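Local coordinates for protein D-alanyl transferase DltD (Enterococcus faecium TX0133A04, PDB 6PFX) that probably transfers D-alanine during the D-alanylation of lipoteichoic acid in the Gram-positive cell wall, as a membrane-associated member of the DltD family, at residues Y120-E123 with L124-Y127; A144-L147 with L148-S151; S182-N185 with M186-E190. One frame throughout, in Å; residues are numbered along the deposited sequence.

Interaction 1. Residues Y120-E123 with L124-Y127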
loop_
_atom_site.group_PDB
_atom_site.type_symbol
_atom_site.label_atom_id
_atom_site.label_comp_id
_atom_site.label_asym_id
_atom_site.label_seq_id
_atom_site.Cartn_x
_atom_site.Cartn_y
_atom_site.Cartn_z
ATOM N N TYR A 120 0.015 7.161 -11.618
ATOM C CA TYR A 120 -0.196 7.884 -10.374
ATOM C C TYR A 120 0.720 9.077 -10.201
ATOM O O TYR A 120 0.550 9.827 -9.232
ATOM C CB TYR A 120 -0.065 6.926 -9.189
ATOM C CG TYR A 120 -1.110 5.851 -9.245
ATOM C CD1 TYR A 120 -2.377 6.077 -8.724
ATOM C CD2 TYR A 120 -0.849 4.628 -9.847
ATOM C CE1 TYR A 120 -3.355 5.107 -8.774
ATOM C CE2 TYR A 120 -1.829 3.644 -9.910
ATOM C CZ TYR A 120 -3.079 3.897 -9.369
ATOM O OH TYR A 120 -4.071 2.946 -9.409
ATOM N N TYR A 121 1.666 9.294 -11.114
ATOM C CA TYR A 121 2.541 10.452 -11.005
ATOM C C TYR A 121 1.699 11.720 -10.933
ATOM O O TYR A 121 0.858 11.969 -11.805
ATOM C CB TYR A 121 3.490 10.539 -12.195
ATOM C CG TYR A 121 4.262 11.840 -12.209
ATOM C CD1 TYR A 121 5.143 12.158 -11.183
ATOM C CD2 TYR A 121 4.098 12.756 -13.238
ATOM C CE1 TYR A 121 5.849 13.358 -11.188
ATOM C CE2 TYR A 121 4.794 13.954 -13.249
ATOM C CZ TYR A 121 5.668 14.247 -12.223
ATOM O OH TYR A 121 6.368 15.434 -12.223
ATOM N N SER A 122 1.924 12.510 -9.883
ATOM C CA SER A 122 1.138 13.702 -9.589
ATOM C C SER A 122 2.094 14.883 -9.524
ATOM O O SER A 122 2.925 14.960 -8.611
ATOM C CB SER A 122 0.416 13.556 -8.252
ATOM O OG SER A 122 -0.194 14.773 -7.891
ATOM N N GLU A 123 1.996 15.792 -10.497
ATOM C CA GLU A 123 2.774 17.020 -10.415
ATOM C C GLU A 123 2.426 17.791 -9.149
ATOM O O GLU A 123 3.302 18.396 -8.519
ATOM C CB GLU A 123 2.516 17.903 -11.636
ATOM C CG GLU A 123 3.232 17.459 -12.898
ATOM C CD GLU A 123 2.886 18.335 -14.091
ATOM O OE1 GLU A 123 1.684 18.608 -14.303
ATOM O OE2 GLU A 123 3.815 18.762 -14.806
ATOM N N LEU A 124 1.141 17.798 -8.773
ATOM C CA LEU A 124 0.704 18.522 -7.581
ATOM C C LEU A 124 1.450 18.027 -6.348
ATOM O O LEU A 124 1.987 18.821 -5.568
ATOM C CB LEU A 124 -0.811 18.364 -7.390
ATOM C CG LEU A 124 -1.416 18.909 -6.091
ATOM C CD1 LEU A 124 -1.171 20.404 -5.879
ATOM C CD2 LEU A 124 -2.927 18.614 -6.016
ATOM N N GLN A 125 1.502 16.708 -6.165
ATOM C CA GLN A 125 2.138 16.151 -4.979
ATOM C C GLN A 125 3.648 16.278 -5.047
ATOM O O GLN A 125 4.298 16.450 -4.007
ATOM C CB GLN A 125 1.719 14.691 -4.828
ATOM C CG GLN A 125 0.244 14.552 -4.498
ATOM C CD GLN A 125 -0.209 13.118 -4.413
ATOM O OE1 GLN A 125 0.489 12.199 -4.840
ATOM N NE2 GLN A 125 -1.390 12.919 -3.850
ATOM N N THR A 126 4.224 16.187 -6.250
ATOM C CA THR A 126 5.657 16.402 -6.412
ATOM C C THR A 126 6.026 17.827 -6.024
ATOM O O THR A 126 6.973 18.051 -5.259
ATOM C CB THR A 126 6.068 16.101 -7.855
ATOM O OG1 THR A 126 5.710 14.756 -8.199
ATOM C CG2 THR A 126 7.568 16.271 -8.031
ATOM N N TYR A 127 5.260 18.807 -6.516
ATOM C CA TYR A 127 5.525 20.195 -6.165
ATOM C C TYR A 127 5.256 20.440 -4.685
ATOM O O TYR A 127 5.987 21.194 -4.030
ATOM C CB TYR A 127 4.668 21.125 -7.025
ATOM C CG TYR A 127 4.976 21.148 -8.508
ATOM C CD1 TYR A 127 5.985 20.369 -9.054
ATOM C CD2 TYR A 127 4.248 21.971 -9.362
ATOM C CE1 TYR A 127 6.254 20.401 -10.398
ATOM C CE2 TYR A 127 4.525 22.017 -10.710
ATOM C CZ TYR A 127 5.521 21.221 -11.220
ATOM O OH TYR A 127 5.797 21.239 -12.561
#

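Interaction 2. Residues A144-L147 with L148-S151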
loop_
_atom_site.group_PDB
_atom_site.type_symbol
_atom_site.label_atom_id
_atom_site.label_comp_id
_atom_site.label_asym_id
_atom_site.label_seq_id
_atom_site.Cartn_x
_atom_site.Cartn_y
_atom_site.Cartn_z
ATOM N N ALA A 144 14.770 12.176 -5.532
ATOM C CA ALA A 144 15.150 12.927 -6.724
ATOM C C ALA A 144 15.859 12.022 -7.719
ATOM O O ALA A 144 15.575 12.061 -8.921
ATOM C CB ALA A 144 16.042 14.113 -6.358
ATOM N N ARG A 145 16.750 11.164 -7.218
ATOM C CA ARG A 145 17.444 10.210 -8.072
ATOM C C ARG A 145 16.457 9.297 -8.780
ATOM O O ARG A 145 16.599 9.014 -9.976
ATOM C CB ARG A 145 18.408 9.373 -7.228
ATOM C CG ARG A 145 19.706 10.067 -6.900
ATOM C CD ARG A 145 20.835 9.083 -6.609
ATOM N NE ARG A 145 20.550 8.138 -5.527
ATOM C CZ ARG A 145 20.604 8.435 -4.229
ATOM N NH1 ARG A 145 20.911 9.664 -3.834
ATOM N NH2 ARG A 145 20.346 7.502 -3.322
ATOM N N ARG A 146 15.444 8.832 -8.060
ATOM C CA ARG A 146 14.479 7.930 -8.667
ATOM C C ARG A 146 13.644 8.654 -9.706
ATOM O O ARG A 146 13.453 8.158 -10.822
ATOM C CB ARG A 146 13.568 7.355 -7.594
ATOM C CG ARG A 146 14.211 6.302 -6.743
ATOM C CD ARG A 146 14.387 5.019 -7.538
ATOM N NE ARG A 146 13.186 4.185 -7.575
ATOM C CZ ARG A 146 12.797 3.461 -8.623
ATOM N NH1 ARG A 146 13.488 3.484 -9.753
ATOM N NH2 ARG A 146 11.702 2.727 -8.544
ATOM N N LEU A 147 13.119 9.827 -9.348
ATOM C CA LEU A 147 12.241 10.541 -10.261
ATOM C C LEU A 147 12.944 10.856 -11.564
ATOM O O LEU A 147 12.309 10.830 -12.624
ATOM C CB LEU A 147 11.757 11.839 -9.609
ATOM C CG LEU A 147 10.808 11.635 -8.437
ATOM C CD1 LEU A 147 10.447 12.920 -7.760
ATOM C CD2 LEU A 147 9.506 10.943 -8.880
ATOM N N LEU A 148 14.250 11.130 -11.507
ATOM C CA LEU A 148 15.011 11.479 -12.696
ATOM C C LEU A 148 15.200 10.313 -13.656
ATOM O O LEU A 148 15.762 10.526 -14.736
ATOM C CB LEU A 148 16.386 12.013 -12.309
ATOM C CG LEU A 148 16.397 13.446 -11.787
ATOM C CD1 LEU A 148 17.703 13.749 -11.093
ATOM C CD2 LEU A 148 16.148 14.409 -12.932
ATOM N N THR A 149 14.764 9.101 -13.296
ATOM C CA THR A 149 14.853 7.955 -14.197
ATOM C C THR A 149 13.581 7.743 -15.011
ATOM O O THR A 149 13.574 6.909 -15.921
ATOM C CB THR A 149 15.217 6.658 -13.444
ATOM O OG1 THR A 149 14.115 6.187 -12.654
ATOM C CG2 THR A 149 16.436 6.879 -12.558
ATOM N N PHE A 150 12.521 8.484 -14.721
ATOM C CA PHE A 150 11.240 8.306 -15.389
ATOM C C PHE A 150 11.055 9.389 -16.443
ATOM O O PHE A 150 11.169 10.582 -16.144
ATOM C CB PHE A 150 10.106 8.364 -14.371
ATOM C CG PHE A 150 10.058 7.180 -13.451
ATOM C CD1 PHE A 150 9.579 5.964 -13.903
ATOM C CD2 PHE A 150 10.490 7.278 -12.138
ATOM C CE1 PHE A 150 9.527 4.858 -13.067
ATOM C CE2 PHE A 150 10.439 6.174 -11.288
ATOM C CZ PHE A 150 9.950 4.962 -11.756
ATOM N N SER A 151 10.761 8.966 -17.674
ATOM C CA SER A 151 10.677 9.911 -18.782
ATOM C C SER A 151 9.592 10.954 -18.564
ATOM O O SER A 151 9.752 12.107 -18.982
ATOM C CB SER A 151 10.447 9.149 -20.087
ATOM O OG SER A 151 11.555 8.314 -20.365
#

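Interaction 3. Residues S182-N185 with M186-E190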
loop_
_atom_site.group_PDB
_atom_site.type_symbol
_atom_site.label_atom_id
_atom_site.label_comp_id
_atom_site.label_asym_id
_atom_site.label_seq_id
_atom_site.Cartn_x
_atom_site.Cartn_y
_atom_site.Cartn_z
ATOM N N SER A 182 3.469 29.249 -10.212
ATOM C CA SER A 182 2.244 29.528 -10.953
ATOM C C SER A 182 1.520 28.233 -11.305
ATOM O O SER A 182 0.312 28.099 -11.075
ATOM C CB SER A 182 2.562 30.332 -12.210
ATOM O OG SER A 182 1.362 30.725 -12.847
ATOM N N GLN A 183 2.250 27.260 -11.853
ATOM C CA GLN A 183 1.653 25.965 -12.164
ATOM C C GLN A 183 1.128 25.282 -10.906
ATOM O O GLN A 183 0.038 24.698 -10.918
ATOM C CB GLN A 183 2.693 25.081 -12.851
ATOM C CG GLN A 183 2.157 23.734 -13.318
ATOM C CD GLN A 183 3.207 22.874 -14.013
ATOM O OE1 GLN A 183 4.413 23.109 -13.894
ATOM N NE2 GLN A 183 2.744 21.871 -14.752
ATOM N N TRP A 184 1.893 25.337 -9.814
ATOM C CA TRP A 184 1.460 24.718 -8.565
ATOM C C TRP A 184 0.123 25.284 -8.112
ATOM O O TRP A 184 -0.794 24.531 -7.764
ATOM C CB TRP A 184 2.527 24.945 -7.495
ATOM C CG TRP A 184 2.350 24.203 -6.205
ATOM C CD1 TRP A 184 1.870 22.936 -6.032
ATOM C CD2 TRP A 184 2.681 24.690 -4.901
ATOM N NE1 TRP A 184 1.884 22.607 -4.698
ATOM C CE2 TRP A 184 2.375 23.669 -3.983
ATOM C CE3 TRP A 184 3.211 25.891 -4.421
ATOM C CZ2 TRP A 184 2.577 23.816 -2.612
ATOM C CZ3 TRP A 184 3.406 26.034 -3.066
ATOM C CH2 TRP A 184 3.093 25.005 -2.175
ATOM N N ASN A 185 -0.005 26.615 -8.108
ATOM C CA ASN A 185 -1.237 27.239 -7.636
ATOM C C ASN A 185 -2.411 26.829 -8.512
ATOM O O ASN A 185 -3.510 26.562 -8.012
ATOM C CB ASN A 185 -1.079 28.761 -7.629
ATOM C CG ASN A 185 -0.130 29.250 -6.544
ATOM O OD1 ASN A 185 0.130 28.549 -5.567
ATOM N ND2 ASN A 185 0.383 30.463 -6.710
ATOM N N MET A 186 -2.186 26.761 -9.823
ATOM C CA MET A 186 -3.220 26.318 -10.749
ATOM C C MET A 186 -3.676 24.910 -10.405
ATOM O O MET A 186 -4.880 24.637 -10.323
ATOM C CB MET A 186 -2.655 26.386 -12.169
ATOM C CG MET A 186 -3.440 25.649 -13.242
ATOM S SD MET A 186 -2.922 26.106 -14.921
ATOM C CE MET A 186 -1.241 25.479 -15.011
ATOM N N LEU A 187 -2.721 24.007 -10.173
ATOM C CA LEU A 187 -3.062 22.634 -9.822
ATOM C C LEU A 187 -3.825 22.578 -8.504
ATOM O O LEU A 187 -4.736 21.757 -8.342
ATOM C CB LEU A 187 -1.787 21.791 -9.763
ATOM C CG LEU A 187 -0.977 21.673 -11.058
ATOM C CD1 LEU A 187 0.403 21.104 -10.780
ATOM C CD2 LEU A 187 -1.725 20.820 -12.073
ATOM N N LYS A 188 -3.487 23.454 -7.556
ATOM C CA LYS A 188 -4.186 23.465 -6.273
ATOM C C LYS A 188 -5.638 23.912 -6.432
ATOM O O LYS A 188 -6.550 23.298 -5.865
ATOM C CB LYS A 188 -3.440 24.356 -5.277
ATOM C CG LYS A 188 -2.215 23.679 -4.673
ATOM C CD LYS A 188 -1.630 24.441 -3.490
ATOM C CE LYS A 188 -0.897 25.701 -3.924
ATOM N NZ LYS A 188 -0.220 26.374 -2.773
ATOM N N ARG A 189 -5.872 24.982 -7.196
ATOM C CA ARG A 189 -7.235 25.452 -7.426
ATOM C C ARG A 189 -8.070 24.384 -8.125
ATOM O O ARG A 189 -9.210 24.109 -7.728
ATOM C CB ARG A 189 -7.207 26.740 -8.253
ATOM C CG ARG A 189 -6.460 27.891 -7.579
ATOM C CD ARG A 189 -6.684 29.225 -8.288
ATOM N NE ARG A 189 -6.137 29.237 -9.643
ATOM C CZ ARG A 189 -4.888 29.579 -9.950
ATOM N NH1 ARG A 189 -4.041 29.941 -8.995
ATOM N NH2 ARG A 189 -4.485 29.557 -11.214
ATOM N N GLU A 190 -7.518 23.772 -9.173
ATOM C CA GLU A 190 -8.244 22.728 -9.885
ATOM C C GLU A 190 -8.595 21.572 -8.960
ATOM O O GLU A 190 -9.687 20.998 -9.049
ATOM C CB GLU A 190 -7.383 22.211 -11.038
ATOM C CG GLU A 190 -7.138 23.235 -12.120
ATOM C CD GLU A 190 -6.225 22.731 -13.218
ATOM O OE1 GLU A 190 -5.617 21.652 -13.054
ATOM O OE2 GLU A 190 -6.121 23.427 -14.248
HETATM O O HOH W 1 -1.420 30.157 -11.248
#

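Interaction 1. Residues Y120-E123 with L124-Y127
The backbone of S122 (phi -123°, psi 112°) is extended and turns at E123 into helix 123-132, where the Y127 amide donates to E123 O at 2.8 Å in a regular helical bond. S122 is the N-cap: its OG, held anti to the backbone N (chi1 172°), accepts from Q125 N at 3.1 Å, a nearly straight bond. The same hydroxyl has a second partner in K25 O. The S122 carbonyl is gripped twice by T126: T126 OG1 donates to S122 O at 2.8 Å from above the carbonyl plane, and T126 N donates to the same oxygen at 3.0 Å from the opposite face, so one residue clamps the group from two sides.

The Y121 and T126 side chains cross at about a right angle, bringing Y121 CE1 to 3.3 Å from T126 OG1. Q125 extends past the S122 side chain, Q125 CG lying 3.4 Å from S122 OG, and its amide NE2 goes on to L24 O and G26 O. E123 and Y127 run side by side, with E123 O over one face of the Y127 ring, 3.2 Å from Y127 CG. Y127 OH is hydrogen-bonded to Q183 OE1 and N156 ND2.

The whole is a serine N-cap in the short link between helices 114-120 and 123-132, with S122 and Q125 together holding the 24-26 backbone.

Interaction 2. Residues A144-L147 with L148-S151
T149 bonds R146 O twice, and hydrogen bonds of this kind carry most of the contact. T149 OG1 donates to R146 O at 2.8 Å and in the carbonyl plane; the threonine hydroxyl reaches it because OG1 sits between the backbone N and the carbonyl carbon (chi1 72°). T149 N donates to the same R146 O at 3.0 Å. One carbonyl at the helix end is thus satisfied by both the amide and the hydroxyl of a single residue. The last regular helical bond runs from L148 N to A144 O at 3.1 Å. After it the spacing shortens to i to i+3, for F150 N likewise donates to L147 O at 3.2 Å. The T149 and F150 amides each stand more than 50° above the plane of their acceptor carbonyl. These bonds mark a tightening of the chain, and the one from F150 closes a type I beta turn from L147 to F150.

Van der Waals contacts of side-chain carbons with helix-end carbonyls surround these bonds. T149 CG2 rests 3.4 Å from R145 O, while L148 CG lies 3.3 Å from A144 O. The F150 ring passes R146 O obliquely, with F150 CD2 at 3.4 Å from that oxygen, and meets L147 O at its edge. F150 also stacks on F117.

The charged group is R146. Its chain bends at both chi2 and chi3, and F150 CE2 lies over the rim of one R146 guanidinium face, 4.2 Å above its plane, a loose contact; R146 NE forms a salt bridge with D274.

Taken together, this is the C-terminal end of helix 138-147 running out through a type I turn that links it to the short helix 151-154, with F150 at the N-cap position of the latter, in the alpha-helical periphery of DltD.

Interaction 3. Residues S182-N185 with M186-E190
The six-membered ring of W184 carries the K188 side chain on one face: K188 NZ lies 3.5 Å from the ring centroid and only 8° off the normal, a cation-pi interaction, and CE adds a CH-pi contact over the same face. W184 CG is anti to the backbone N (chi1 -171°), which lays the indole beside the next helical turn, and K188 bends at chi3 (-73°) to bring its amine across. Elsewhere the indole stacks with F131 and donates from NE1 to D128. The R189 guanidinium is the other flat group. N185 O and M186 CA both lie about 3.5 Å above one face of it, offset toward the rim. At its edge, in plane, a water accepts from R189 NH2 at 3.1 Å and donates to S182 O at 2.7 Å, bridging nearly two turns of helix.

N185 lies alongside K188, N185 OD1 being 3.4 Å from K188 CE, and N185 CB is 3.5 Å from R189 NH1; K188 runs past the amide end of the asparagine, R189 past its CB. Q183 and L187 run side by side, Q183 CG and L187 CD1 4.1 Å apart.

Beneath these side chains the backbone bonds run i to i+4, from L187 N to Q183 O at 2.9 Å and onward along the helix. Such i/i+4 pairing of aromatic and lysine is a recognised helix-surface motif; here it lies on helix 181-193, whose W184 and L187 pack against helix 123-132.

From the N terminus, interaction 1 comes first, where the chain leaves helix 114-120 and enters helix 123-132. Interaction 2 follows at the exit of helix 138-147, and interaction 3 lies within helix 181-193. All three are local: an N-cap, a C-terminal turn and a run within one helix, so none closes a long loop, and they stand in series without nesting or crossing. Interactions 1 and 3 meet directly: Y127 CB packs on W184 CD1 at 3.5 Å and L124 CD1 on K188 CG at 3.6 Å, joining helices 123-132 and 181-193. Interaction 2 approaches interaction 1 to about 4 Å between nearest atoms without touching; F117 meets both Y121 and F150.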